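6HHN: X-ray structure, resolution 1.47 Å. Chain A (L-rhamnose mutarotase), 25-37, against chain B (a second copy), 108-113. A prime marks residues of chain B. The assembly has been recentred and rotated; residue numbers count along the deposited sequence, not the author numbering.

Chain A 25-37: QKQAYKERHDQLW
Chain B (108-113) LEEVFY

In the contact between the two copies of L-rhamnose mutarotase, a helix of chain A, residues 26-34, packs on residues 108-113 of a longer strand of chain B. The two axes approach to 7.8 Å and run in broadly the same direction, 34° apart. Gln25 occupies the N-cap position, right before the helix, and i to i+4 bonds of about 2.9 Å follow, among them Lys30 N to Lys26 O and Asp34 N to Lys30 O (2.8 Å). Leu36 (phi/psi -53/134) lies beyond the helix. The register is set by Lys30 CA, 5.7 Å from Val111′ CA, and His33 CA, 6.2 Å from Phe112′ CA. Together the stretches bury 426 Å².

Leu108′, at -119/129, lies out of reach of the helix. Glu109′ (-88/131) points toward it, with chi1 and chi2 both t and chi3 at -22°. Lys26 starts sideways, but its all-t chain extends so that NZ donates to Glu109′ OE1 at 2.7 Å, the charged hydrogen bond of a salt bridge. A long, flexible lysine suits this place, since its extended side chain carries the ammonium across the gap between the backbones. Glu110′ (-71/128) points away, as strand alternation would suggest, and its carboxylate is satisfied elsewhere in the structure.

Val111′ departs from regular extended geometry at -116/-8, and both it and Phe112′ point toward the helix. With chi1 m, buried Val111′ gives up 94 Å², the largest share of any residue. Its CG2 lies 3.8 Å from Tyr29 CE2, at the edge of the tyrosine ring and near its plane; Tyr29 reaches it with chi1 t and chi2 86°. The other methyl, CG1, lies 4.3 Å from Lys30 CD, so the compact branched side chain meets both an aromatic edge and the aliphatic part of a lysine. Water 1 bridges the chains, donating to Val111′ O at 2.8 Å and to Asp34 OD1 at 2.7 Å. Within the helix, Lys30 NZ forms a salt bridge with Asp34 OD2 at 3.3 Å, its hydrogen bond weak.

Phe112′ (-155/140; chi1 t, chi2 70°) buries 81 Å² and offers a ring face to the edge of His33. The rings form an offset edge-to-face pair, centroids 5.3 Å apart and planes at 69°, with His33 at chi1 m and chi2 -99°; His33 CB is 3.8 Å from Phe112′ CD1. Farther out on the ring, Phe112′ CZ meets Leu36 CD2 at 3.5 Å, the leucine adopting t, p. The broad apolar ring thus serves both partners. Tyr113′, extended at -145/131, makes no contact with the chain A stretch.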

# COMPACT_ATOMS: atom_id res chain seq x y z
N GLN A 25 5.50 18.92 1.90
CA GLN A 25 4.62 18.96 3.06
C GLN A 25 4.62 17.67 3.87
O GLN A 25 3.72 17.45 4.67
CB GLN A 25 3.19 19.31 2.63
CG GLN A 25 3.08 20.66 1.96
CD GLN A 25 3.58 21.77 2.84
OE1 GLN A 25 3.34 21.80 4.04
NE2 GLN A 25 4.31 22.69 2.25
N LYS A 26 5.64 16.81 3.68
CA LYS A 26 5.70 15.58 4.46
C LYS A 26 5.66 15.88 5.95
O LYS A 26 4.95 15.21 6.71
CB LYS A 26 6.96 14.78 4.10
CG LYS A 26 7.13 13.50 4.93
CD LYS A 26 8.43 12.79 4.60
CE LYS A 26 8.73 11.69 5.60
NZ LYS A 26 10.13 11.19 5.43
N GLN A 27 6.44 16.87 6.40
CA GLN A 27 6.54 17.12 7.84
C GLN A 27 5.19 17.52 8.41
O GLN A 27 4.76 17.01 9.46
CB GLN A 27 7.58 18.20 8.12
CG GLN A 27 8.11 18.17 9.54
CD GLN A 27 8.79 16.85 9.88
OE1 GLN A 27 9.48 16.26 9.05
NE2 GLN A 27 8.57 16.37 11.10
N ALA A 28 4.50 18.45 7.74
CA ALA A 28 3.20 18.90 8.21
C ALA A 28 2.21 17.75 8.22
O ALA A 28 1.43 17.59 9.18
CB ALA A 28 2.70 20.03 7.31
N TYR A 29 2.22 16.93 7.17
CA TYR A 29 1.32 15.79 7.09
C TYR A 29 1.54 14.85 8.26
O TYR A 29 0.59 14.42 8.94
CB TYR A 29 1.53 15.08 5.75
CG TYR A 29 0.55 13.96 5.51
CD1 TYR A 29 -0.68 14.21 4.94
CD2 TYR A 29 0.85 12.66 5.87
CE1 TYR A 29 -1.59 13.21 4.76
CE2 TYR A 29 -0.05 11.65 5.68
CZ TYR A 29 -1.27 11.92 5.11
OH TYR A 29 -2.17 10.91 4.91
N LYS A 30 2.81 14.52 8.52
CA LYS A 30 3.12 13.58 9.59
C LYS A 30 2.75 14.14 10.95
O LYS A 30 2.17 13.44 11.79
CB LYS A 30 4.60 13.21 9.54
CG LYS A 30 5.01 12.22 10.61
CD LYS A 30 6.15 11.33 10.15
CE LYS A 30 6.62 10.40 11.27
NZ LYS A 30 5.97 10.68 12.59
N GLU A 31 3.07 15.41 11.20
CA GLU A 31 2.75 16.01 12.50
C GLU A 31 1.25 16.06 12.74
O GLU A 31 0.77 15.76 13.84
CB GLU A 31 3.36 17.41 12.59
CG GLU A 31 4.87 17.40 12.52
CD GLU A 31 5.47 18.78 12.40
OE1 GLU A 31 4.69 19.76 12.32
OE2 GLU A 31 6.72 18.89 12.38
N ARG A 32 0.47 16.44 11.71
CA ARG A 32 -0.98 16.49 11.88
C ARG A 32 -1.54 15.09 12.13
O ARG A 32 -2.50 14.94 12.91
CB ARG A 32 -1.63 17.15 10.67
CG ARG A 32 -1.31 18.63 10.53
CD ARG A 32 -2.04 19.30 9.37
NE ARG A 32 -1.39 20.56 8.96
CZ ARG A 32 -1.80 21.35 7.97
NH1 ARG A 32 -2.89 21.04 7.27
NH2 ARG A 32 -1.13 22.46 7.67
N HIS A 33 -0.97 14.06 11.49
CA HIS A 33 -1.47 12.71 11.71
C HIS A 33 -1.04 12.15 13.05
O HIS A 33 -1.77 11.34 13.64
CB HIS A 33 -1.08 11.80 10.53
CG HIS A 33 -1.93 12.07 9.33
ND1 HIS A 33 -3.01 11.28 8.99
CD2 HIS A 33 -1.91 13.11 8.46
CE1 HIS A 33 -3.61 11.82 7.93
NE2 HIS A 33 -2.97 12.92 7.60
N ASP A 34 0.12 12.56 13.56
CA ASP A 34 0.51 12.21 14.92
C ASP A 34 -0.50 12.76 15.93
O ASP A 34 -0.64 12.22 17.03
CB ASP A 34 1.90 12.76 15.25
CG ASP A 34 3.03 12.01 14.55
OD1 ASP A 34 2.81 10.93 13.96
OD2 ASP A 34 4.17 12.53 14.59
N GLN A 35 -1.19 13.85 15.56
CA GLN A 35 -2.19 14.49 16.40
C GLN A 35 -3.61 14.30 15.87
O GLN A 35 -4.50 15.13 16.10
CB GLN A 35 -1.89 15.99 16.53
CG GLN A 35 -0.51 16.32 17.04
CD GLN A 35 -0.22 15.69 18.39
OE1 GLN A 35 -1.07 15.71 19.29
NE2 GLN A 35 0.97 15.13 18.54
N LEU A 36 -3.84 13.19 15.15
CA LEU A 36 -5.15 12.91 14.60
C LEU A 36 -6.20 12.98 15.69
O LEU A 36 -6.01 12.45 16.78
CB LEU A 36 -5.16 11.51 13.99
CG LEU A 36 -6.48 11.06 13.33
CD1 LEU A 36 -6.67 11.81 12.03
CD2 LEU A 36 -6.53 9.58 13.10
N TRP A 37 -7.30 13.66 15.40
CA TRP A 37 -8.30 13.90 16.43
C TRP A 37 -8.84 12.58 16.96
O TRP A 37 -9.19 11.69 16.16
CB TRP A 37 -9.46 14.72 15.87
CG TRP A 37 -9.06 16.00 15.25
CD1 TRP A 37 -7.94 16.73 15.51
CD2 TRP A 37 -9.77 16.70 14.22
NE1 TRP A 37 -7.92 17.86 14.71
CE2 TRP A 37 -9.04 17.86 13.93
CE3 TRP A 37 -10.98 16.47 13.57
CZ2 TRP A 37 -9.45 18.77 12.95
CZ3 TRP A 37 -11.40 17.38 12.62
CH2 TRP A 37 -10.63 18.52 12.32
N LEU B 108 8.60 2.41 0.91
CA LEU B 108 7.66 3.46 1.29
C LEU B 108 7.61 3.57 2.80
O LEU B 108 7.39 2.56 3.49
CB LEU B 108 6.28 3.14 0.73
CG LEU B 108 6.23 2.90 -0.78
CD1 LEU B 108 4.88 2.34 -1.21
CD2 LEU B 108 6.53 4.16 -1.52
N GLU B 109 7.77 4.78 3.32
CA GLU B 109 7.87 5.03 4.75
C GLU B 109 6.49 5.22 5.37
O GLU B 109 5.69 6.01 4.86
CB GLU B 109 8.71 6.30 4.95
CG GLU B 109 8.87 6.76 6.39
CD GLU B 109 9.55 8.13 6.50
OE1 GLU B 109 10.26 8.52 5.54
OE2 GLU B 109 9.38 8.81 7.53
N GLU B 110 6.22 4.52 6.47
CA GLU B 110 4.93 4.70 7.14
C GLU B 110 4.88 6.06 7.82
O GLU B 110 5.77 6.42 8.59
CB GLU B 110 4.69 3.58 8.15
CG GLU B 110 3.24 3.53 8.61
CD GLU B 110 2.97 2.39 9.57
OE1 GLU B 110 3.59 2.38 10.65
OE2 GLU B 110 2.12 1.53 9.24
N VAL B 111 3.82 6.81 7.53
CA VAL B 111 3.60 8.13 8.13
C VAL B 111 2.35 8.20 9.00
O VAL B 111 2.13 9.23 9.66
CB VAL B 111 3.60 9.26 7.08
CG1 VAL B 111 5.00 9.44 6.48
CG2 VAL B 111 2.60 8.99 5.98
N PHE B 112 1.53 7.16 9.00
CA PHE B 112 0.36 7.09 9.88
C PHE B 112 0.02 5.63 10.10
O PHE B 112 0.07 4.83 9.17
CB PHE B 112 -0.84 7.81 9.24
CG PHE B 112 -2.12 7.64 10.00
CD1 PHE B 112 -2.30 8.25 11.23
CD2 PHE B 112 -3.15 6.87 9.48
CE1 PHE B 112 -3.49 8.09 11.92
CE2 PHE B 112 -4.33 6.70 10.18
CZ PHE B 112 -4.50 7.32 11.39
N TYR B 113 -0.36 5.30 11.35
CA TYR B 113 -0.92 4.00 11.66
C TYR B 113 -1.98 4.14 12.74
O TYR B 113 -1.73 4.77 13.78
CB TYR B 113 0.16 3.01 12.12
CG TYR B 113 -0.38 1.67 12.58
CD1 TYR B 113 -0.96 0.78 11.67
CD2 TYR B 113 -0.32 1.29 13.90
CE1 TYR B 113 -1.46 -0.44 12.08
CE2 TYR B 113 -0.81 0.07 14.32
CZ TYR B 113 -1.38 -0.79 13.40
OH TYR B 113 -1.87 -2.00 13.83
O HOH W 1 1.12 9.74 12.19